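Local coordinates for FERM, ARHGEF and pleckstrin domain-containing protein 2 (PDB 4GYV) that acts as a guanine nucleotide exchange factor that activates RAC1 and takes part in remodelling the actin cytoskeleton, at residues 63-68 with 97-102. Sequence-based numbering, arbitrary orientation.
Sequences RGFLHE and RNMRQL
Glu68 reaches across to Arg97 and Asn98, and all three bonds between them end on one oxygen, OE1. The Glu68 chain runs extended beyond CG, which carries the carboxylate over to helix 92-102. Arg97 meets it with the edge of its guanidinium. NH1 forms a salt bridge to OE1, and Arg97 NE adds a weak bond to Glu68 OE1 at 3.0 Å. The carboxylate and guanidinium planes are turned 46° apart. Asn98 supplies the third bond: its ND2 lies 3.2 Å from Glu68 OE1, with an N-H...O angle of 163°. OE1 lies close to the amide plane of Asn98, but ND2 comes to it from above the carboxylate plane. ND2 also bonds Ile94 O within its own helix, so ND2 has two acceptors. An alanine in place of Glu68 would probably leave the Arg97 guanidinium without its charged mate in this contact and would take one acceptor from Asn98 ND2, which keeps Ile94 O.

Deeper in, Phe65 CG is anti to the backbone N, and the ring lies beside the Asn98 side chain. CE of the selenomethionine Met99 sits over one ring face, 4.1 Å from Phe65 CZ. Tyr160 of helix 152-170 also meets this ring, and Met99 goes on to touch helix 178-194.

Segments 63-68 and 97-102 run almost exactly antiparallel (177°), with their axes 10.8 Å apart. Phe65 and Met99 pack on the inner side, and the Glu68-Arg97 salt bridge lies at the more exposed side. Such lengthwise packing belongs to the elongated all-helical bundle of the DH (RhoGEF) domain.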
ATOM      1  N   ARG A  63      12.905  -2.579 -10.009  1.00 48.65           N
ATOM      2  CA  ARG A  63      13.003  -2.703  -8.582  1.00 50.15           C
ATOM      3  C   ARG A  63      14.298  -2.170  -8.030  1.00 49.68           C
ATOM      4  O   ARG A  63      14.319  -1.589  -6.950  1.00 59.41           O
ATOM      5  CB  ARG A  63      12.795  -4.140  -8.175  1.00 52.58           C
ATOM      6  CG  ARG A  63      11.369  -4.349  -7.837  1.00 48.66           C
ATOM      7  CD  ARG A  63      11.084  -3.797  -6.474  1.00 52.19           C
ATOM      8  NE  ARG A  63      10.133  -4.719  -5.904  1.00 56.13           N
ATOM      9  CZ  ARG A  63      10.321  -5.446  -4.818  1.00 54.51           C
ATOM     10  NH1 ARG A  63      11.412  -5.328  -4.084  1.00 48.53           N
ATOM     11  NH2 ARG A  63       9.375  -6.287  -4.454  1.00 75.99           N
ATOM     12  N   GLY A  64      15.373  -2.354  -8.774  1.00 43.74           N
ATOM     13  CA  GLY A  64      16.653  -1.842  -8.343  1.00 49.92           C
ATOM     14  C   GLY A  64      16.644  -0.337  -8.475  1.00 58.91           C
ATOM     15  O   GLY A  64      17.178   0.382  -7.636  1.00 57.77           O
ATOM     16  N   PHE A  65      16.024   0.134  -9.544  1.00 56.91           N
ATOM     17  CA  PHE A  65      15.903   1.554  -9.786  1.00 51.35           C
ATOM     18  C   PHE A  65      15.088   2.230  -8.690  1.00 53.11           C
ATOM     19  O   PHE A  65      15.474   3.271  -8.155  1.00 52.08           O
ATOM     20  CB  PHE A  65      15.228   1.770 -11.131  1.00 48.85           C
ATOM     21  CG  PHE A  65      15.110   3.198 -11.513  1.00 52.31           C
ATOM     22  CD1 PHE A  65      16.195   4.044 -11.399  1.00 53.11           C
ATOM     23  CD2 PHE A  65      13.910   3.707 -11.986  1.00 51.99           C
ATOM     24  CE1 PHE A  65      16.092   5.379 -11.757  1.00 54.87           C
ATOM     25  CE2 PHE A  65      13.803   5.037 -12.345  1.00 51.98           C
ATOM     26  CZ  PHE A  65      14.903   5.872 -12.237  1.00 50.63           C
ATOM     27  N   LEU A  66      13.950   1.639  -8.360  1.00 46.64           N
ATOM     28  CA  LEU A  66      13.080   2.225  -7.363  1.00 45.72           C
ATOM     29  C   LEU A  66      13.817   2.295  -6.049  1.00 46.44           C
ATOM     30  O   LEU A  66      13.723   3.268  -5.315  1.00 53.64           O
ATOM     31  CB  LEU A  66      11.809   1.402  -7.195  1.00 40.50           C
ATOM     32  CG  LEU A  66      10.906   1.801  -6.020  1.00 40.96           C
ATOM     33  CD1 LEU A  66      10.457   3.225  -6.170  1.00 32.68           C
ATOM     34  CD2 LEU A  66       9.691   0.878  -5.899  1.00 33.13           C
ATOM     35  N   HIS A  67      14.585   1.260  -5.769  1.00 42.29           N
ATOM     36  CA  HIS A  67      15.285   1.195  -4.499  1.00 46.98           C
ATOM     37  C   HIS A  67      16.252   2.358  -4.339  1.00 50.72           C
ATOM     38  O   HIS A  67      16.369   2.946  -3.262  1.00 54.10           O
ATOM     39  CB  HIS A  67      16.033  -0.115  -4.391  1.00 39.77           C
ATOM     40  CG  HIS A  67      16.698  -0.304  -3.073  1.00 66.11           C
ATOM     41  ND1 HIS A  67      18.042  -0.049  -2.875  1.00 62.42           N
ATOM     42  CD2 HIS A  67      16.203  -0.703  -1.877  1.00 56.18           C
ATOM     43  CE1 HIS A  67      18.349  -0.298  -1.618  1.00 59.38           C
ATOM     44  NE2 HIS A  67      17.253  -0.694  -0.992  1.00 57.96           N
ATOM     45  N   GLU A  68      16.933   2.681  -5.431  1.00 49.40           N
ATOM     46  CA  GLU A  68      17.923   3.731  -5.430  1.00 52.99           C
ATOM     47  C   GLU A  68      17.245   5.100  -5.379  1.00 56.16           C
ATOM     48  O   GLU A  68      17.669   5.989  -4.634  1.00 58.45           O
ATOM     49  CB  GLU A  68      18.818   3.588  -6.649  1.00 40.45           C
ATOM     50  CG  GLU A  68      19.808   2.443  -6.543  1.00 56.74           C
ATOM     51  CD  GLU A  68      20.699   2.310  -7.777  1.00 73.09           C
ATOM     52  OE1 GLU A  68      20.996   3.337  -8.419  1.00 73.77           O
ATOM     53  OE2 GLU A  68      21.088   1.173  -8.125  1.00 90.73           O
ATOM     54  N   ARG A  97      23.120   6.189 -14.055  1.00 65.76           N
ATOM     55  CA  ARG A  97      23.519   4.809 -13.818  1.00 68.96           C
ATOM     56  C   ARG A  97      22.429   3.871 -14.365  1.00 61.32           C
ATOM     57  O   ARG A  97      22.698   2.988 -15.169  1.00 58.59           O
ATOM     58  CB  ARG A  97      23.805   4.573 -12.325  1.00 68.76           C
ATOM     59  CG  ARG A  97      24.158   3.132 -11.946  1.00 79.40           C
ATOM     60  CD  ARG A  97      24.713   2.987 -10.523  1.00 83.48           C
ATOM     61  NE  ARG A  97      23.754   3.381  -9.493  1.00 92.40           N
ATOM     62  CZ  ARG A  97      23.897   4.437  -8.685  1.00 98.68           C
ATOM     63  NH1 ARG A  97      22.961   4.718  -7.775  1.00 96.11           N
ATOM     64  NH2 ARG A  97      24.977   5.214  -8.771  1.00 99.30           N
ATOM     65  N   ASN A  98      21.190   4.098 -13.969  1.00 57.59           N
ATOM     66  CA  ASN A  98      20.093   3.257 -14.434  1.00 58.47           C
ATOM     67  C   ASN A  98      19.749   3.366 -15.925  1.00 58.04           C
ATOM     68  O   ASN A  98      19.423   2.359 -16.542  1.00 62.78           O
ATOM     69  CB  ASN A  98      18.850   3.448 -13.557  1.00 52.44           C
ATOM     70  CG  ASN A  98      19.088   3.001 -12.144  1.00 60.18           C
ATOM     71  OD1 ASN A  98      18.732   1.884 -11.773  1.00 73.56           O
ATOM     72  ND2 ASN A  98      19.741   3.851 -11.351  1.00 58.86           N
HETATM   73  N   MSE A  99      19.831   4.555 -16.518  1.00 53.25           N
HETATM   74  CA  MSE A  99      19.578   4.629 -17.953  1.00 51.07           C
HETATM   75  C   MSE A  99      20.626   3.835 -18.723  1.00 55.55           C
HETATM   76  O   MSE A  99      20.306   3.149 -19.682  1.00 64.33           O
HETATM   77  CB  MSE A  99      19.469   6.060 -18.461  1.00 47.03           C
HETATM   78  CG  MSE A  99      18.265   6.837 -17.921  1.00 55.84           C
HETATM   79 SE   MSE A  99      16.502   5.931 -17.874  1.00 72.78          SE
HETATM   80  CE  MSE A  99      16.448   5.423 -16.036  1.00 71.37           C
ATOM     81  N   ARG A 100      21.876   3.897 -18.282  1.00 58.02           N
ATOM     82  CA  ARG A 100      22.919   3.063 -18.868  1.00 59.04           C
ATOM     83  C   ARG A 100      22.600   1.572 -18.701  1.00 62.50           C
ATOM     84  O   ARG A 100      22.817   0.792 -19.615  1.00 74.09           O
ATOM     85  CB  ARG A 100      24.302   3.372 -18.257  1.00 63.98           C
ATOM     86  CG  ARG A 100      25.151   4.471 -18.939  1.00 72.42           C
ATOM     87  CD  ARG A 100      26.658   4.329 -18.605  1.00138.28           C
ATOM     88  NE  ARG A 100      26.938   4.402 -17.166  1.00142.08           N
ATOM     89  CZ  ARG A 100      27.043   3.347 -16.353  1.00141.97           C
ATOM     90  NH1 ARG A 100      27.288   3.520 -15.057  1.00137.89           N
ATOM     91  NH2 ARG A 100      26.896   2.116 -16.824  1.00141.42           N
ATOM     92  N   GLN A 101      22.112   1.181 -17.526  1.00 60.62           N
ATOM     93  CA  GLN A 101      21.835  -0.222 -17.225  1.00 60.39           C
ATOM     94  C   GLN A 101      20.747  -0.746 -18.134  1.00 66.15           C
ATOM     95  O   GLN A 101      20.742  -1.908 -18.527  1.00 68.86           O
ATOM     96  CB  GLN A 101      21.354  -0.374 -15.791  1.00 60.17           C
ATOM     97  CG  GLN A 101      22.404  -0.805 -14.823  1.00 73.94           C
ATOM     98  CD  GLN A 101      22.037  -0.457 -13.385  1.00 84.18           C
ATOM     99  OE1 GLN A 101      20.869  -0.145 -13.078  1.00 88.59           O
ATOM    100  NE2 GLN A 101      23.039  -0.492 -12.491  1.00 80.46           N
ATOM    101  N   LEU A 102      19.812   0.132 -18.446  1.00 61.42           N
ATOM    102  CA  LEU A 102      18.625  -0.221 -19.185  1.00 56.19           C
ATOM    103  C   LEU A 102      19.009  -0.768 -20.549  1.00 64.81           C
ATOM    104  O   LEU A 102      18.300  -1.593 -21.116  1.00 69.69           O
ATOM    105  CB  LEU A 102      17.770   1.028 -19.324  1.00 57.57           C
ATOM    106  CG  LEU A 102      16.352   0.933 -19.828  1.00 58.93           C
ATOM    107  CD1 LEU A 102      15.599  -0.032 -18.967  1.00 51.42           C
ATOM    108  CD2 LEU A 102      15.757   2.323 -19.746  1.00 62.83           C
TER